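Local coordinates for lipopolysaccharide biosynthesis protein wbpB (Thermus thermophilus HB27, PDB 3OA0), which probably oxidises a UDP-linked N-acetylhexosaminuronic acid with NAD+, as a Gfo/Idh/MocA-type dehydrogenase of lipopolysaccharide biosynthesis, at residues P36-G41 and A50-E55; H19-K24 and L265-Y270. All coordinates share one frame; numbering follows the deposited sequence.

Contact 1: P36-G41 and A50-E55; sequences PATNVG and AEFFTE. With NAD (nicotinamide-adenine-dinucleotide), chain E.
In the NAD-binding Rossmann fold, the loop 36-41 after strand 29-34 packs against strand 51-53, an edge strand of the parallel sheet within this chain, through Val40 and Phe52. The same loop borders the adenosine half of the cofactor. Val40 and Phe52 approach from opposite directions. Val40 CG2 sits over one face of the Phe52 ring, 4.1 Å from the centroid and 22° off the ring normal, a CH-pi contact displaced toward the rim. Its nearest ring atom is Phe52 CE1, 3.8 Å from Val40 CG2. Phe52 CG is anti to the backbone N (chi1 175°), which carries the ring across to the loop. The ring edge meets backbone: Ala37 O lies near its plane, 3.8 Å from Phe52 CZ. Leu11 of the same chain and Trp165 of a second subunit also pack on Phe52, so the buried ring has neighbours in its own chain and across the subunit boundary. With Phe52 replaced by an alanine, Val40 CG2 would probably lose the aromatic face it rests on, and a gap would open beside the loop. Thr38 and Thr54 add a looser touch, with Thr38 CG2 4.0 Å from Thr54 OG1. The backbones come closest at Pro36 and Thr54, whose CA atoms are 4.2 Å apart. At the start of the loop, Asp35 OD1 accepts a hydrogen bond from Ala37 N and also bonds to NAD, which ties the loop backbone to a residue that binds the cofactor. Pro36 brings its ring to the adenine, where Pro36 CD is 3.5 Å from NAD C4A. Ala37 turns its methyl to the adenosine ribose, with Ala37 CB 3.6 Å from NAD O2B.

Contact 2: H19-K24 and L265-Y270; sequences HLKAIK and LHTEVY
His19 ND1 and Tyr270 OH share a nearly straight hydrogen bond of 2.7 Å (165°), and either could be the donor. The hydroxyl lies in the plane of the imidazole, at its edge. The two side chains cross at about a right angle. His266 comes to His19 differently, in an offset edge-to-face pair. His266 CD2 lies over one face of the His19 ring, 3.6 Å from His19 NE2, and the planes meet at 69°. Ala22 points toward helix 265-274, its CB over one face of the Tyr270 ring, 3.8 Å from the centroid. Ile23 CG1 reaches Tyr270 CE1 at 3.8 Å. The rings of His19, His266 and Tyr270 form an aromatic cluster between helix 16-25 of the Rossmann fold and helix 265-274. The axes of 19-24 and 265-270 come within 8.4 Å and cross at -48°. His19 CG lies beside the backbone N and anti to the carbonyl carbon, which lets the ring reach both aromatic partners. Further out, Glu102 OE2 bonds to NE2 of both histidines, which probably limits how the rings can turn. Ser77 OG bonds to Tyr270 OH, while Thr267 OG1, 3.7 Å from Ala22 CA, bonds to Glu25 OE1.

Both contacts involve the Rossmann fold, and their centres lie 20 Å apart. They do not touch, and their nearest atoms are about 6 Å apart. Along the chain, contact 1 is nested inside the long loop closed by contact 2. The bound NAD relates them. Contact 1 lines its adenosine end, while in contact 2 the side chain of His266 comes within about 3 Å of the cofactor. Glu102, an NAD-binding residue, joins contact 2 to the site. A bound sugar nucleotide lies about 7 Å from the side chain of His266, and one also touches Gly41 of contact 1. Contact 1 also meets a second subunit, whereas no other chain touches the segments of contact 2.

Contact 1: P36-G41 and A50-E55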
loop_
_atom_site.group_PDB
_atom_site.type_symbol
_atom_site.label_atom_id
_atom_site.label_comp_id
_atom_site.label_asym_id
_atom_site.label_seq_id
_atom_site.Cartn_x
_atom_site.Cartn_y
_atom_site.Cartn_z
ATOM N N PRO A 36 6.789 -1.756 6.298
ATOM C CA PRO A 36 5.456 -2.123 5.839
ATOM C C PRO A 36 5.397 -3.342 4.909
ATOM O O PRO A 36 4.302 -3.857 4.699
ATOM C CB PRO A 36 4.980 -0.865 5.111
ATOM C CG PRO A 36 6.220 -0.177 4.716
ATOM C CD PRO A 36 7.116 -0.363 5.918
ATOM N N ALA A 37 6.525 -3.842 4.424
ATOM C CA ALA A 37 6.584 -4.968 3.491
ATOM C C ALA A 37 7.137 -6.151 4.291
ATOM O O ALA A 37 7.907 -5.952 5.215
ATOM C CB ALA A 37 7.542 -4.646 2.300
ATOM N N THR A 38 6.753 -7.369 3.923
ATOM C CA THR A 38 6.864 -8.489 4.846
ATOM C C THR A 38 7.695 -9.668 4.342
ATOM O O THR A 38 7.744 -10.654 5.056
ATOM C CB THR A 38 5.504 -9.044 5.319
ATOM O OG1 THR A 38 4.841 -9.659 4.215
ATOM C CG2 THR A 38 4.603 -7.937 5.886
ATOM N N ASN A 39 8.333 -9.602 3.175
ATOM C CA ASN A 39 9.397 -10.568 2.879
ATOM C C ASN A 39 10.654 -10.283 3.702
ATOM O O ASN A 39 11.626 -9.732 3.171
ATOM C CB ASN A 39 9.752 -10.605 1.386
ATOM C CG ASN A 39 10.907 -11.568 1.079
ATOM O OD1 ASN A 39 11.141 -12.486 1.856
ATOM N ND2 ASN A 39 11.616 -11.380 -0.053
ATOM N N VAL A 40 10.641 -10.627 4.989
ATOM C CA VAL A 40 11.702 -10.222 5.890
ATOM C C VAL A 40 12.249 -11.419 6.644
ATOM O O VAL A 40 12.853 -11.247 7.696
ATOM C CB VAL A 40 11.163 -9.179 6.880
ATOM C CG1 VAL A 40 10.750 -7.881 6.136
ATOM C CG2 VAL A 40 9.981 -9.729 7.744
ATOM N N GLY A 41 11.987 -12.617 6.126
ATOM C CA GLY A 41 12.094 -13.851 6.898
ATOM C C GLY A 41 13.549 -14.248 7.003
ATOM O O GLY A 41 13.930 -15.106 7.796
ATOM N N ALA A 50 13.506 -11.565 17.191
ATOM C CA ALA A 50 13.263 -10.137 17.066
ATOM C C ALA A 50 11.767 -9.850 16.894
ATOM O O ALA A 50 11.079 -10.622 16.203
ATOM C CB ALA A 50 14.060 -9.655 15.823
ATOM N N GLU A 51 11.258 -8.760 17.477
ATOM C CA GLU A 51 9.908 -8.364 17.177
ATOM C C GLU A 51 9.880 -7.736 15.780
ATOM O O GLU A 51 10.927 -7.407 15.202
ATOM C CB GLU A 51 9.372 -7.347 18.173
ATOM C CG GLU A 51 9.402 -7.794 19.643
ATOM C CD GLU A 51 8.334 -8.841 19.978
ATOM O OE1 GLU A 51 8.613 -9.665 20.882
ATOM O OE2 GLU A 51 7.218 -8.818 19.393
ATOM N N PHE A 52 8.675 -7.537 15.271
ATOM C CA PHE A 52 8.519 -7.058 13.904
ATOM C C PHE A 52 7.209 -6.307 13.799
ATOM O O PHE A 52 6.174 -6.752 14.313
ATOM C CB PHE A 52 8.612 -8.177 12.878
ATOM C CG PHE A 52 8.334 -7.707 11.480
ATOM C CD1 PHE A 52 9.323 -7.053 10.754
ATOM C CD2 PHE A 52 7.033 -7.763 10.977
ATOM C CE1 PHE A 52 9.020 -6.506 9.494
ATOM C CE2 PHE A 52 6.718 -7.254 9.721
ATOM C CZ PHE A 52 7.703 -6.633 8.974
ATOM N N PHE A 53 7.270 -5.158 13.144
ATOM C CA PHE A 53 6.115 -4.279 13.004
ATOM C C PHE A 53 6.012 -3.805 11.545
ATOM O O PHE A 53 6.991 -3.633 10.847
ATOM C CB PHE A 53 6.275 -3.043 13.885
ATOM C CG PHE A 53 6.427 -3.393 15.349
ATOM C CD1 PHE A 53 5.328 -3.324 16.187
ATOM C CD2 PHE A 53 7.623 -3.895 15.826
ATOM C CE1 PHE A 53 5.441 -3.672 17.533
ATOM C CE2 PHE A 53 7.741 -4.270 17.174
ATOM C CZ PHE A 53 6.652 -4.155 18.011
ATOM N N THR A 54 4.798 -3.442 11.177
ATOM C CA THR A 54 4.485 -3.069 9.838
ATOM C C THR A 54 4.034 -1.630 10.049
ATOM O O THR A 54 4.192 -0.825 9.140
ATOM C CB THR A 54 3.355 -4.090 9.530
ATOM O OG1 THR A 54 3.688 -4.911 8.406
ATOM C CG2 THR A 54 2.015 -3.488 9.600
ATOM N N GLU A 55 3.611 -1.242 11.255
ATOM C CA GLU A 55 3.140 0.136 11.506
ATOM C C GLU A 55 4.108 0.996 12.335
ATOM O O GLU A 55 4.417 0.661 13.488
ATOM C CB GLU A 55 1.762 0.166 12.165
ATOM C CG GLU A 55 0.818 -0.918 11.665
ATOM C CD GLU A 55 -0.060 -0.453 10.508
ATOM O OE1 GLU A 55 -0.910 -1.250 10.046
ATOM O OE2 GLU A 55 0.041 0.733 10.135
HETATM P PA NAD E . 14.642 -0.633 -0.969
HETATM O O1A NAD E . 15.055 -1.940 -1.538
HETATM O O2A NAD E . 13.408 -0.134 -1.733
HETATM O O5B NAD E . 14.315 -1.063 0.550
HETATM C C5B NAD E . 13.341 -0.152 1.041
HETATM C C4B NAD E . 12.604 -0.729 2.241
HETATM O O4B NAD E . 12.241 0.318 3.141
HETATM C C3B NAD E . 11.351 -1.322 1.579
HETATM O O3B NAD E . 11.305 -2.596 2.175
HETATM C C2B NAD E . 10.178 -0.456 2.125
HETATM O O2B NAD E . 9.093 -1.343 2.373
HETATM C C1B NAD E . 10.841 0.069 3.426
HETATM N N9A NAD E . 10.071 1.192 3.978
HETATM C C8A NAD E . 9.225 2.080 3.349
HETATM N N7A NAD E . 8.684 2.866 4.231
HETATM C C5A NAD E . 9.152 2.519 5.469
HETATM C C6A NAD E . 8.922 2.973 6.772
HETATM N N6A NAD E . 8.029 4.026 7.012
HETATM N N1A NAD E . 9.606 2.349 7.721
HETATM C C2A NAD E . 10.419 1.309 7.566
HETATM N N3A NAD E . 10.626 0.849 6.353
HETATM C C4A NAD E . 10.027 1.434 5.323
HETATM O O3 NAD E . 15.851 0.402 -1.101
HETATM P PN NAD E . 17.235 0.107 -0.398
HETATM O O1N NAD E . 18.208 -0.027 -1.553
HETATM O O2N NAD E . 17.588 -1.063 0.517
HETATM O O5D NAD E . 17.818 1.546 0.048
HETATM C C5D NAD E . 17.644 1.718 1.422
HETATM C C4D NAD E . 18.550 2.836 1.941
HETATM O O4D NAD E . 19.869 2.288 1.755
HETATM C C3D NAD E . 18.492 4.071 0.994
HETATM O O3D NAD E . 18.691 5.196 1.851
HETATM C C2D NAD E . 19.669 3.928 0.025
HETATM O O2D NAD E . 20.266 5.214 -0.175
HETATM C C1D NAD E . 20.655 3.053 0.832
HETATM N N1N NAD E . 21.508 2.151 0.046
HETATM C C2N NAD E . 22.813 2.094 0.318
HETATM C C3N NAD E . 23.655 1.240 -0.415
HETATM C C7N NAD E . 25.114 1.145 -0.134
HETATM O O7N NAD E . 25.829 0.522 -0.890
HETATM N N7N NAD E . 25.650 1.717 0.972
HETATM C C4N NAD E . 23.118 0.467 -1.455
HETATM C C5N NAD E . 21.752 0.587 -1.692
HETATM C C6N NAD E . 20.972 1.428 -0.929
#

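Contact 2: H19-K24 and L265-Y270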
loop_
_atom_site.group_PDB
_atom_site.type_symbol
_atom_site.label_atom_id
_atom_site.label_comp_id
_atom_site.label_asym_id
_atom_site.label_seq_id
_atom_site.Cartn_x
_atom_site.Cartn_y
_atom_site.Cartn_z
ATOM N N HIS A 19 22.931 -4.822 6.971
ATOM C CA HIS A 19 22.862 -4.325 8.335
ATOM C C HIS A 19 22.686 -5.517 9.270
ATOM O O HIS A 19 23.260 -5.488 10.355
ATOM C CB HIS A 19 21.755 -3.307 8.577
ATOM C CG HIS A 19 21.986 -2.003 7.871
ATOM N ND1 HIS A 19 22.330 -0.844 8.540
ATOM C CD2 HIS A 19 21.932 -1.682 6.554
ATOM C CE1 HIS A 19 22.453 0.144 7.666
ATOM N NE2 HIS A 19 22.217 -0.333 6.456
ATOM N N LEU A 20 21.885 -6.513 8.891
ATOM C CA LEU A 20 21.743 -7.686 9.763
ATOM C C LEU A 20 23.126 -8.290 10.017
ATOM O O LEU A 20 23.495 -8.565 11.158
ATOM C CB LEU A 20 20.804 -8.734 9.155
ATOM C CG LEU A 20 19.333 -8.285 8.980
ATOM C CD1 LEU A 20 18.595 -9.317 8.166
ATOM C CD2 LEU A 20 18.554 -7.979 10.251
ATOM N N LYS A 21 23.920 -8.426 8.962
ATOM C CA LYS A 21 25.231 -9.025 9.113
ATOM C C LYS A 21 26.137 -8.209 10.014
ATOM O O LYS A 21 26.878 -8.788 10.819
ATOM C CB LYS A 21 25.901 -9.215 7.762
ATOM C CG LYS A 21 27.341 -9.609 7.910
ATOM C CD LYS A 21 27.764 -10.463 6.719
ATOM C CE LYS A 21 27.418 -9.802 5.408
ATOM N NZ LYS A 21 27.537 -10.828 4.330
ATOM N N ALA A 22 26.036 -6.884 9.916
ATOM C CA ALA A 22 26.887 -6.007 10.707
ATOM C C ALA A 22 26.495 -6.080 12.180
ATOM O O ALA A 22 27.355 -6.156 13.058
ATOM C CB ALA A 22 26.833 -4.561 10.206
ATOM N N ILE A 23 25.199 -5.991 12.459
ATOM C CA ILE A 23 24.700 -6.143 13.821
ATOM C C ILE A 23 25.161 -7.462 14.439
ATOM O O ILE A 23 25.607 -7.502 15.584
ATOM C CB ILE A 23 23.175 -6.043 13.861
ATOM C CG1 ILE A 23 22.770 -4.643 13.406
ATOM C CG2 ILE A 23 22.649 -6.349 15.261
ATOM C CD1 ILE A 23 21.300 -4.324 13.495
ATOM N N LYS A 24 25.111 -8.533 13.654
ATOM C CA LYS A 24 25.556 -9.810 14.148
ATOM C C LYS A 24 27.041 -9.668 14.445
ATOM O O LYS A 24 27.465 -9.776 15.606
ATOM C CB LYS A 24 25.283 -10.890 13.093
ATOM C CG LYS A 24 25.747 -12.282 13.461
ATOM C CD LYS A 24 24.911 -12.804 14.633
ATOM C CE LYS A 24 23.581 -13.410 14.182
ATOM N NZ LYS A 24 23.745 -14.839 13.799
ATOM N N LEU A 265 32.348 -3.698 4.485
ATOM C CA LEU A 265 32.438 -2.268 4.774
ATOM C C LEU A 265 31.314 -1.811 5.694
ATOM O O LEU A 265 31.575 -1.025 6.581
ATOM C CB LEU A 265 32.499 -1.411 3.499
ATOM C CG LEU A 265 33.581 -1.740 2.464
ATOM C CD1 LEU A 265 33.836 -0.560 1.512
ATOM C CD2 LEU A 265 34.895 -2.167 3.109
ATOM N N HIS A 266 30.075 -2.270 5.510
ATOM C CA HIS A 266 29.038 -1.952 6.496
ATOM C C HIS A 266 29.496 -2.382 7.877
ATOM O O HIS A 266 29.371 -1.637 8.840
ATOM C CB HIS A 266 27.656 -2.543 6.173
ATOM C CG HIS A 266 26.791 -1.651 5.336
ATOM N ND1 HIS A 266 27.078 -1.386 4.017
ATOM C CD2 HIS A 266 25.687 -0.919 5.632
ATOM C CE1 HIS A 266 26.175 -0.550 3.525
ATOM N NE2 HIS A 266 25.322 -0.245 4.490
ATOM N N THR A 267 30.031 -3.587 7.998
ATOM C CA THR A 267 30.483 -4.007 9.329
ATOM C C THR A 267 31.527 -3.034 9.887
ATOM O O THR A 267 31.435 -2.594 11.049
ATOM C CB THR A 267 31.089 -5.436 9.347
ATOM O OG1 THR A 267 30.090 -6.385 8.933
ATOM C CG2 THR A 267 31.513 -5.737 10.778
ATOM N N GLU A 268 32.539 -2.716 9.076
ATOM C CA GLU A 268 33.537 -1.745 9.543
ATOM C C GLU A 268 32.900 -0.437 9.989
ATOM O O GLU A 268 33.289 0.109 11.023
ATOM C CB GLU A 268 34.652 -1.504 8.524
ATOM C CG GLU A 268 35.650 -0.434 8.962
ATOM C CD GLU A 268 36.532 -0.867 10.133
ATOM O OE1 GLU A 268 36.589 -2.081 10.455
ATOM O OE2 GLU A 268 37.166 0.020 10.757
ATOM N N VAL A 269 31.913 0.072 9.253
ATOM C CA VAL A 269 31.254 1.298 9.710
ATOM C C VAL A 269 30.611 1.176 11.101
ATOM O O VAL A 269 30.525 2.162 11.861
ATOM C CB VAL A 269 30.161 1.810 8.735
ATOM C CG1 VAL A 269 29.359 2.927 9.401
ATOM C CG2 VAL A 269 30.809 2.329 7.426
ATOM N N TYR A 270 30.012 0.005 11.337
ATOM C CA TYR A 270 29.251 -0.245 12.559
ATOM C C TYR A 270 30.280 -0.328 13.687
ATOM O O TYR A 270 30.133 0.269 14.748
ATOM C CB TYR A 270 28.491 -1.581 12.417
ATOM C CG TYR A 270 27.034 -1.422 12.047
ATOM C CD1 TYR A 270 26.052 -1.575 13.010
ATOM C CD2 TYR A 270 26.637 -1.125 10.743
ATOM C CE1 TYR A 270 24.705 -1.451 12.707
ATOM C CE2 TYR A 270 25.287 -0.976 10.433
ATOM C CZ TYR A 270 24.313 -1.128 11.415
ATOM O OH TYR A 270 22.939 -0.995 11.175
#